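Local coordinates for protein peptidase M42 (Thaumarchaeota archaeon SCGC AB-539-E09, PDB 5DS0) that binds cobalt ions in a twelve-subunit assembly and probably acts as a TET aminopeptidase, removing residues from the amino-terminal end of peptides, at residues Glu277-Val282 / Ile340-Glu345; Asp4-Leu9 / Lys31-Pro36; Thr223-Val228 / Gly303-Asn308. All coordinates share one frame; numbering follows the deposited sequence.

Interaction 1: residues Glu277-Val282 / Ile340-Glu345; sequences EFVINV and IRLVIE
Val-282 turns one methyl, CG1, onto the root of the Glu-345 side chain, where CG1 lies 3.6 Å from Glu-345 CB. The two side chains meet at a slant, so the valine branch rests on the first carbon of the glutamate and not along its chain. With CG1 of Val-282 anti to its own backbone N (chi1 168°), this methyl projects across the interface, and the other one, CG2, is left over a face of the Phe-278 ring one helical turn earlier, displaced toward the rim. Phe-278 itself packs edge-to-face with Phe-358, which carries the apolar patch on toward the end of the chain.

Leu-342 supplies the second point of contact by means of its fork. CD1 approaches Val-282 CG1 at 4.4 Å, while CD2 reaches Val-279 CG1, also at 4.4 Å, so the two methyls of one leucine address two valines on adjacent turns of the facing helix. Leu-346 adds to the same surface, touching Val-279 and Val-282 alike.

The segment axes come no closer than 10.4 Å, and their N-to-C directions differ by 116°. The nearest pair of CA atoms, Val-282 and Glu-345 at 7.0 Å, marks where the backbones come together. Through these side chains helix 273-285 is joined to the C-terminal half of helix 333-349.

No hydrogen bond spans the two segments. Glu-345 contributes its aliphatic base, and the bend at chi2 (-47°) carries its carboxylate off to a salt bridge with Arg-349 on its own helix. Cohesion here is therefore apolar, made by branched aliphatic side chains and the CB of a glutamate in van der Waals contact, while the carboxylate probably has its charge largely balanced by that arginine.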
# COMPACT_ATOMS: atom_id res chain seq x y z
N GLU C 277 -13.51 -33.78 36.26
CA GLU C 277 -13.29 -33.65 37.69
C GLU C 277 -12.71 -34.95 38.26
O GLU C 277 -11.84 -34.93 39.13
CB GLU C 277 -14.59 -33.25 38.43
CG GLU C 277 -15.16 -31.89 38.05
CD GLU C 277 -14.16 -30.72 38.13
OE1 GLU C 277 -13.17 -30.76 38.92
OE2 GLU C 277 -14.37 -29.71 37.38
N PHE C 278 -13.20 -36.07 37.74
CA PHE C 278 -12.74 -37.38 38.14
C PHE C 278 -11.25 -37.55 37.91
O PHE C 278 -10.51 -37.95 38.82
CB PHE C 278 -13.53 -38.44 37.37
CG PHE C 278 -13.05 -39.85 37.57
CD1 PHE C 278 -13.40 -40.57 38.70
CD2 PHE C 278 -12.26 -40.48 36.60
CE1 PHE C 278 -12.97 -41.88 38.87
CE2 PHE C 278 -11.83 -41.78 36.77
CZ PHE C 278 -12.19 -42.49 37.91
N VAL C 279 -10.79 -37.20 36.72
CA VAL C 279 -9.37 -37.30 36.40
C VAL C 279 -8.52 -36.37 37.29
O VAL C 279 -7.48 -36.78 37.80
CB VAL C 279 -9.11 -36.98 34.92
CG1 VAL C 279 -7.62 -37.00 34.62
CG2 VAL C 279 -9.84 -37.97 34.03
N ILE C 280 -8.97 -35.14 37.48
CA ILE C 280 -8.25 -34.20 38.32
C ILE C 280 -8.06 -34.77 39.73
O ILE C 280 -6.97 -34.64 40.30
CB ILE C 280 -8.95 -32.83 38.38
CG1 ILE C 280 -8.77 -32.10 37.04
CG2 ILE C 280 -8.38 -31.96 39.48
CD1 ILE C 280 -9.72 -30.94 36.83
N ASN C 281 -9.11 -35.40 40.27
CA ASN C 281 -9.06 -35.94 41.63
C ASN C 281 -8.22 -37.20 41.72
O ASN C 281 -7.43 -37.35 42.65
CB ASN C 281 -10.45 -36.22 42.16
CG ASN C 281 -11.27 -34.96 42.32
OD1 ASN C 281 -10.74 -33.84 42.41
ND2 ASN C 281 -12.59 -35.11 42.33
N VAL C 282 -8.38 -38.10 40.75
CA VAL C 282 -7.57 -39.29 40.74
C VAL C 282 -6.08 -38.92 40.72
O VAL C 282 -5.28 -39.53 41.44
CB VAL C 282 -7.91 -40.19 39.54
CG1 VAL C 282 -6.87 -41.30 39.36
CG2 VAL C 282 -9.30 -40.80 39.74
N ILE C 340 1.43 -42.77 31.99
CA ILE C 340 1.16 -44.20 32.12
C ILE C 340 0.59 -44.49 33.51
O ILE C 340 -0.43 -45.16 33.64
CB ILE C 340 2.41 -45.06 31.88
CG1 ILE C 340 2.84 -44.97 30.42
CG2 ILE C 340 2.10 -46.50 32.23
CD1 ILE C 340 4.23 -45.51 30.19
N ARG C 341 1.24 -43.97 34.55
CA ARG C 341 0.74 -44.14 35.92
C ARG C 341 -0.70 -43.65 36.03
O ARG C 341 -1.56 -44.34 36.57
CB ARG C 341 1.60 -43.38 36.91
CG ARG C 341 2.93 -44.02 37.22
CD ARG C 341 3.68 -43.21 38.26
NE ARG C 341 5.14 -43.35 38.13
CZ ARG C 341 5.93 -44.13 38.89
NH1 ARG C 341 7.26 -44.14 38.68
NH2 ARG C 341 5.42 -44.94 39.81
N LEU C 342 -0.96 -42.47 35.50
CA LEU C 342 -2.27 -41.86 35.62
C LEU C 342 -3.37 -42.70 34.96
O LEU C 342 -4.43 -42.90 35.56
CB LEU C 342 -2.27 -40.46 35.00
CG LEU C 342 -3.61 -39.73 35.01
CD1 LEU C 342 -4.13 -39.55 36.43
CD2 LEU C 342 -3.48 -38.39 34.31
N VAL C 343 -3.12 -43.18 33.74
CA VAL C 343 -4.13 -43.95 33.00
C VAL C 343 -4.47 -45.24 33.76
O VAL C 343 -5.63 -45.62 33.84
CB VAL C 343 -3.80 -44.26 31.49
CG1 VAL C 343 -4.02 -43.05 30.60
CG2 VAL C 343 -2.40 -44.79 31.28
N ILE C 344 -3.47 -45.87 34.36
CA ILE C 344 -3.70 -47.06 35.15
C ILE C 344 -4.62 -46.76 36.34
O ILE C 344 -5.60 -47.47 36.55
CB ILE C 344 -2.36 -47.68 35.61
CG1 ILE C 344 -1.66 -48.33 34.42
CG2 ILE C 344 -2.58 -48.70 36.71
CD1 ILE C 344 -0.22 -48.74 34.66
N GLU C 345 -4.31 -45.71 37.09
CA GLU C 345 -5.14 -45.34 38.23
C GLU C 345 -6.57 -45.07 37.81
O GLU C 345 -7.51 -45.40 38.53
CB GLU C 345 -4.59 -44.10 38.94
CG GLU C 345 -3.21 -44.26 39.56
CD GLU C 345 -3.08 -45.53 40.38
OE1 GLU C 345 -3.80 -45.69 41.39
OE2 GLU C 345 -2.21 -46.34 40.03

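Interaction 2: residues Asp4-Leu9 / Lys31-Pro36; sequences DKSMEL and KEYMEP
Leu-9 and Tyr-33 make the apolar part of this contact, a CH-pi interaction in which Leu-9 CD2 sits almost exactly over the middle of the phenol ring, 3.5 Å from the centroid and 4° off the ring normal. The two side chains cross at about a right angle. Leu-9 CD1 lies beside the rim near the attached end of the ring, 3.9 Å from Tyr-33 CD1. A chi1 of -173° swings the tyrosine ring out from its helix toward the facing one. Tyr-33 CE1 also lies 3.8 Å from the backbone Lys-5 O.

The polar part is shared through a third helix. Ser-6 OG and Tyr-33 OH, 3.7 Å apart, are not bonded to each other; each hydrogen bonds to a different carboxylate oxygen of Glu-190, which thus ties the two hydroxyls together. Leu-9 also touches Phe-186, and Arg-193 packs against both Ser-6 and Tyr-33.

Helices 2-15 and 24-34 run in roughly opposite directions and form an N-terminal antiparallel helical hairpin, laid on helix 179-197 of the alpha/beta catalytic domain.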
# COMPACT_ATOMS: atom_id res chain seq x y z
N ASP C 4 14.55 -52.04 28.75
CA ASP C 4 15.18 -52.14 27.43
C ASP C 4 14.13 -52.29 26.35
O ASP C 4 14.12 -51.53 25.39
CB ASP C 4 16.11 -53.34 27.35
CG ASP C 4 17.42 -53.12 28.05
OD1 ASP C 4 17.64 -52.04 28.66
OD2 ASP C 4 18.26 -54.05 27.99
N LYS C 5 13.25 -53.27 26.53
CA LYS C 5 12.18 -53.55 25.57
C LYS C 5 11.23 -52.38 25.37
O LYS C 5 10.77 -52.17 24.26
CB LYS C 5 11.38 -54.79 25.98
CG LYS C 5 12.10 -56.08 25.65
CD LYS C 5 11.45 -57.39 25.97
CE LYS C 5 12.27 -58.51 25.24
NZ LYS C 5 11.51 -58.93 24.04
N SER C 6 10.97 -51.62 26.43
CA SER C 6 10.20 -50.38 26.33
C SER C 6 10.89 -49.32 25.48
O SER C 6 10.28 -48.72 24.60
CB SER C 6 9.93 -49.79 27.71
OG SER C 6 8.75 -50.33 28.22
N MSE C 7 12.16 -49.06 25.77
CA MSE C 7 12.90 -48.06 25.02
C MSE C 7 13.13 -48.51 23.62
O MSE C 7 13.19 -47.67 22.73
CB MSE C 7 14.23 -47.72 25.71
CG MSE C 7 13.99 -46.83 26.93
SE MSE C 7 13.10 -45.09 26.49
CE MSE C 7 11.59 -45.32 27.75
N GLU C 8 13.27 -49.81 23.40
CA GLU C 8 13.44 -50.36 22.04
C GLU C 8 12.13 -50.19 21.26
O GLU C 8 12.16 -49.91 20.08
CB GLU C 8 13.88 -51.84 22.05
CG GLU C 8 14.51 -52.46 20.74
CD GLU C 8 15.00 -53.93 20.91
OE1 GLU C 8 14.46 -54.65 21.80
OE2 GLU C 8 15.93 -54.37 20.13
N LEU C 9 11.00 -50.31 21.94
CA LEU C 9 9.72 -50.05 21.32
C LEU C 9 9.59 -48.59 20.95
O LEU C 9 9.28 -48.27 19.81
CB LEU C 9 8.58 -50.44 22.25
CG LEU C 9 7.18 -50.06 21.75
CD1 LEU C 9 6.85 -50.85 20.51
CD2 LEU C 9 6.12 -50.29 22.81
N LYS C 31 1.28 -54.64 17.01
CA LYS C 31 0.74 -56.00 17.17
C LYS C 31 1.76 -56.94 17.75
O LYS C 31 1.44 -57.75 18.61
CB LYS C 31 0.24 -56.57 15.85
CG LYS C 31 -1.08 -55.99 15.41
CD LYS C 31 -1.62 -56.70 14.18
CE LYS C 31 -1.30 -55.92 12.92
NZ LYS C 31 -1.63 -56.66 11.68
N GLU C 32 2.99 -56.84 17.26
CA GLU C 32 4.05 -57.74 17.69
C GLU C 32 4.39 -57.53 19.17
O GLU C 32 4.49 -58.50 19.93
CB GLU C 32 5.30 -57.57 16.84
CG GLU C 32 6.30 -58.69 17.05
CD GLU C 32 7.52 -58.58 16.15
OE1 GLU C 32 7.68 -57.52 15.49
OE2 GLU C 32 8.30 -59.55 16.10
N TYR C 33 4.55 -56.28 19.59
CA TYR C 33 4.85 -55.99 20.97
C TYR C 33 3.75 -56.47 21.90
O TYR C 33 4.03 -56.88 23.03
CB TYR C 33 5.01 -54.49 21.14
CG TYR C 33 5.47 -54.06 22.51
CD1 TYR C 33 6.81 -54.03 22.81
CD2 TYR C 33 4.56 -53.65 23.47
CE1 TYR C 33 7.24 -53.62 24.05
CE2 TYR C 33 4.99 -53.22 24.72
CZ TYR C 33 6.33 -53.21 25.00
OH TYR C 33 6.77 -52.78 26.23
N MSE C 34 2.50 -56.42 21.43
CA MSE C 34 1.35 -56.75 22.26
C MSE C 34 0.87 -58.18 22.20
O MSE C 34 -0.04 -58.52 22.95
CB MSE C 34 0.18 -55.84 21.87
CG MSE C 34 0.48 -54.39 22.21
SE MSE C 34 0.29 -54.04 24.15
CE MSE C 34 -1.67 -54.11 24.20
N GLU C 35 1.45 -59.02 21.34
CA GLU C 35 1.02 -60.43 21.26
C GLU C 35 0.90 -61.10 22.62
O GLU C 35 -0.11 -61.71 22.91
CB GLU C 35 1.94 -61.26 20.35
CG GLU C 35 1.39 -61.44 18.92
CD GLU C 35 2.48 -61.71 17.88
OE1 GLU C 35 3.41 -62.51 18.16
OE2 GLU C 35 2.42 -61.10 16.78
N PRO C 36 1.93 -60.96 23.47
CA PRO C 36 1.84 -61.63 24.77
C PRO C 36 0.99 -60.94 25.83
O PRO C 36 0.84 -61.49 26.91
CB PRO C 36 3.30 -61.69 25.23
CG PRO C 36 3.96 -60.55 24.55
CD PRO C 36 3.27 -60.38 23.23

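Interaction 3: residues Thr223-Val228 / Gly303-Asn308; sequences TTAHVV and GRIHMN
Asn-308 reaches from the last position of the type I turn Ile-305 to Asn-308 to the backbone of Ala-225 and His-226. Its CB starts the contact against a methyl group, 4.0 Å from Ala-225 CB. The side chain then extends toward helix 219-228, its chi1 of -178° bringing CG to 3.6 Å from Ala-225 O. The terminal amide lies over the peptide group joining Ala-225 and His-226, the two planes tilted by about 40°. As modelled, OD1 is 3.5 Å from Ala-225 O, a pair of acceptors that cannot bond, and ND2 is 3.5 Å from His-226 N, again without a hydrogen bond.

Beside this, Ala-225 CB meets Ile-305 CG1 at 4.2 Å, and its small methyl lets the CA atoms of Ala-225 and Ile-305 approach to 5.5 Å. Ile-305 also packs on Ala-233 and Val-235 of strand 232-240. His-226 and Val-227 touch Arg-309 and Ala-310, respectively, of a neighbouring subunit.

The placing of amide over peptide thus rests on van der Waals contact, and which amide end is O and which N remains uncertain at this resolution. Arg-309 of the same chain takes up His-226 O and, weakly, Ala-225 O.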
# COMPACT_ATOMS: atom_id res chain seq x y z
N THR C 223 -14.41 -44.72 12.84
CA THR C 223 -14.64 -46.11 12.51
C THR C 223 -14.27 -47.07 13.64
O THR C 223 -14.94 -48.09 13.83
CB THR C 223 -13.88 -46.51 11.24
OG1 THR C 223 -12.49 -46.20 11.40
CG2 THR C 223 -14.44 -45.76 10.01
N THR C 224 -13.24 -46.74 14.42
CA THR C 224 -12.89 -47.53 15.61
C THR C 224 -13.93 -47.37 16.73
O THR C 224 -14.29 -48.34 17.40
CB THR C 224 -11.50 -47.16 16.15
OG1 THR C 224 -10.50 -47.74 15.31
CG2 THR C 224 -11.30 -47.67 17.57
N ALA C 225 -14.44 -46.16 16.91
CA ALA C 225 -15.52 -45.92 17.84
C ALA C 225 -16.77 -46.76 17.49
O ALA C 225 -17.44 -47.29 18.39
CB ALA C 225 -15.89 -44.45 17.86
N HIS C 226 -17.07 -46.85 16.19
CA HIS C 226 -18.18 -47.69 15.73
C HIS C 226 -17.97 -49.15 16.15
O HIS C 226 -18.90 -49.79 16.64
CB HIS C 226 -18.36 -47.59 14.21
CG HIS C 226 -19.41 -48.52 13.68
ND1 HIS C 226 -20.75 -48.21 13.66
CD2 HIS C 226 -19.30 -49.77 13.16
CE1 HIS C 226 -21.43 -49.23 13.17
NE2 HIS C 226 -20.57 -50.19 12.85
N VAL C 227 -16.77 -49.67 15.93
CA VAL C 227 -16.46 -51.07 16.24
C VAL C 227 -16.59 -51.36 17.74
O VAL C 227 -17.14 -52.38 18.12
CB VAL C 227 -15.05 -51.45 15.74
CG1 VAL C 227 -14.58 -52.77 16.35
CG2 VAL C 227 -15.02 -51.51 14.22
N VAL C 228 -16.12 -50.44 18.58
CA VAL C 228 -15.98 -50.69 20.01
C VAL C 228 -17.24 -50.42 20.83
O VAL C 228 -17.51 -51.15 21.78
CB VAL C 228 -14.83 -49.87 20.59
CG1 VAL C 228 -14.75 -50.01 22.10
CG2 VAL C 228 -13.51 -50.29 19.95
N GLY C 303 -12.84 -35.85 19.23
CA GLY C 303 -13.82 -35.12 18.45
C GLY C 303 -14.84 -36.01 17.78
O GLY C 303 -15.99 -35.61 17.63
N ARG C 304 -14.41 -37.21 17.38
CA ARG C 304 -15.30 -38.21 16.76
C ARG C 304 -15.83 -39.24 17.74
O ARG C 304 -16.99 -39.63 17.68
CB ARG C 304 -14.59 -38.94 15.62
CG ARG C 304 -14.40 -38.12 14.37
CD ARG C 304 -15.68 -37.57 13.78
NE ARG C 304 -15.43 -37.27 12.37
CZ ARG C 304 -14.85 -36.15 11.92
NH1 ARG C 304 -14.49 -35.18 12.75
NH2 ARG C 304 -14.65 -36.00 10.60
N ILE C 305 -14.96 -39.70 18.64
CA ILE C 305 -15.32 -40.72 19.61
C ILE C 305 -16.49 -40.31 20.49
O ILE C 305 -17.41 -41.11 20.70
CB ILE C 305 -14.11 -41.08 20.49
CG1 ILE C 305 -13.10 -41.90 19.67
CG2 ILE C 305 -14.54 -41.88 21.71
CD1 ILE C 305 -11.71 -41.94 20.27
N HIS C 306 -16.47 -39.07 20.99
CA HIS C 306 -17.49 -38.62 21.95
C HIS C 306 -18.85 -38.43 21.30
O HIS C 306 -19.84 -38.24 21.99
CB HIS C 306 -17.04 -37.39 22.73
CG HIS C 306 -17.37 -36.06 22.10
ND1 HIS C 306 -16.68 -35.55 21.02
CD2 HIS C 306 -18.26 -35.11 22.46
CE1 HIS C 306 -17.16 -34.35 20.72
NE2 HIS C 306 -18.12 -34.06 21.58
N MSE C 307 -18.89 -38.50 19.97
CA MSE C 307 -20.09 -38.32 19.19
C MSE C 307 -20.63 -39.62 18.67
O MSE C 307 -21.61 -39.65 17.91
CB MSE C 307 -19.72 -37.48 17.96
CG MSE C 307 -20.82 -36.49 17.64
SE MSE C 307 -20.06 -34.76 18.09
CE MSE C 307 -19.29 -34.39 16.30
N ASN C 308 -20.01 -40.72 19.07
CA ASN C 308 -20.43 -42.05 18.64
C ASN C 308 -21.80 -42.43 19.21
O ASN C 308 -22.03 -42.32 20.42
CB ASN C 308 -19.40 -43.09 19.06
CG ASN C 308 -19.75 -44.48 18.61
OD1 ASN C 308 -20.13 -45.32 19.41
ND2 ASN C 308 -19.67 -44.72 17.31

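Interaction 1 is buried, aliphatic carbon against aliphatic carbon between two helices; interactions 2 and 3 are partly buried and bring polar groups into play. Helix 179-197 relates the first two: it takes up the hydroxyls of 4-9 and 31-36 through Glu-190, and the same residue touches Ile-340 of the helix carrying 340-345. The contacts do not meet, with nearest atoms about 7 Å apart for interactions 1 and 2 and about 13 Å for either with interaction 3. Only interaction 3 borders other subunits, and there a side-chain amide laid over a backbone peptide group takes the place of the ring face of 4-9/31-36 and the branched side chains of 277-282/340-345.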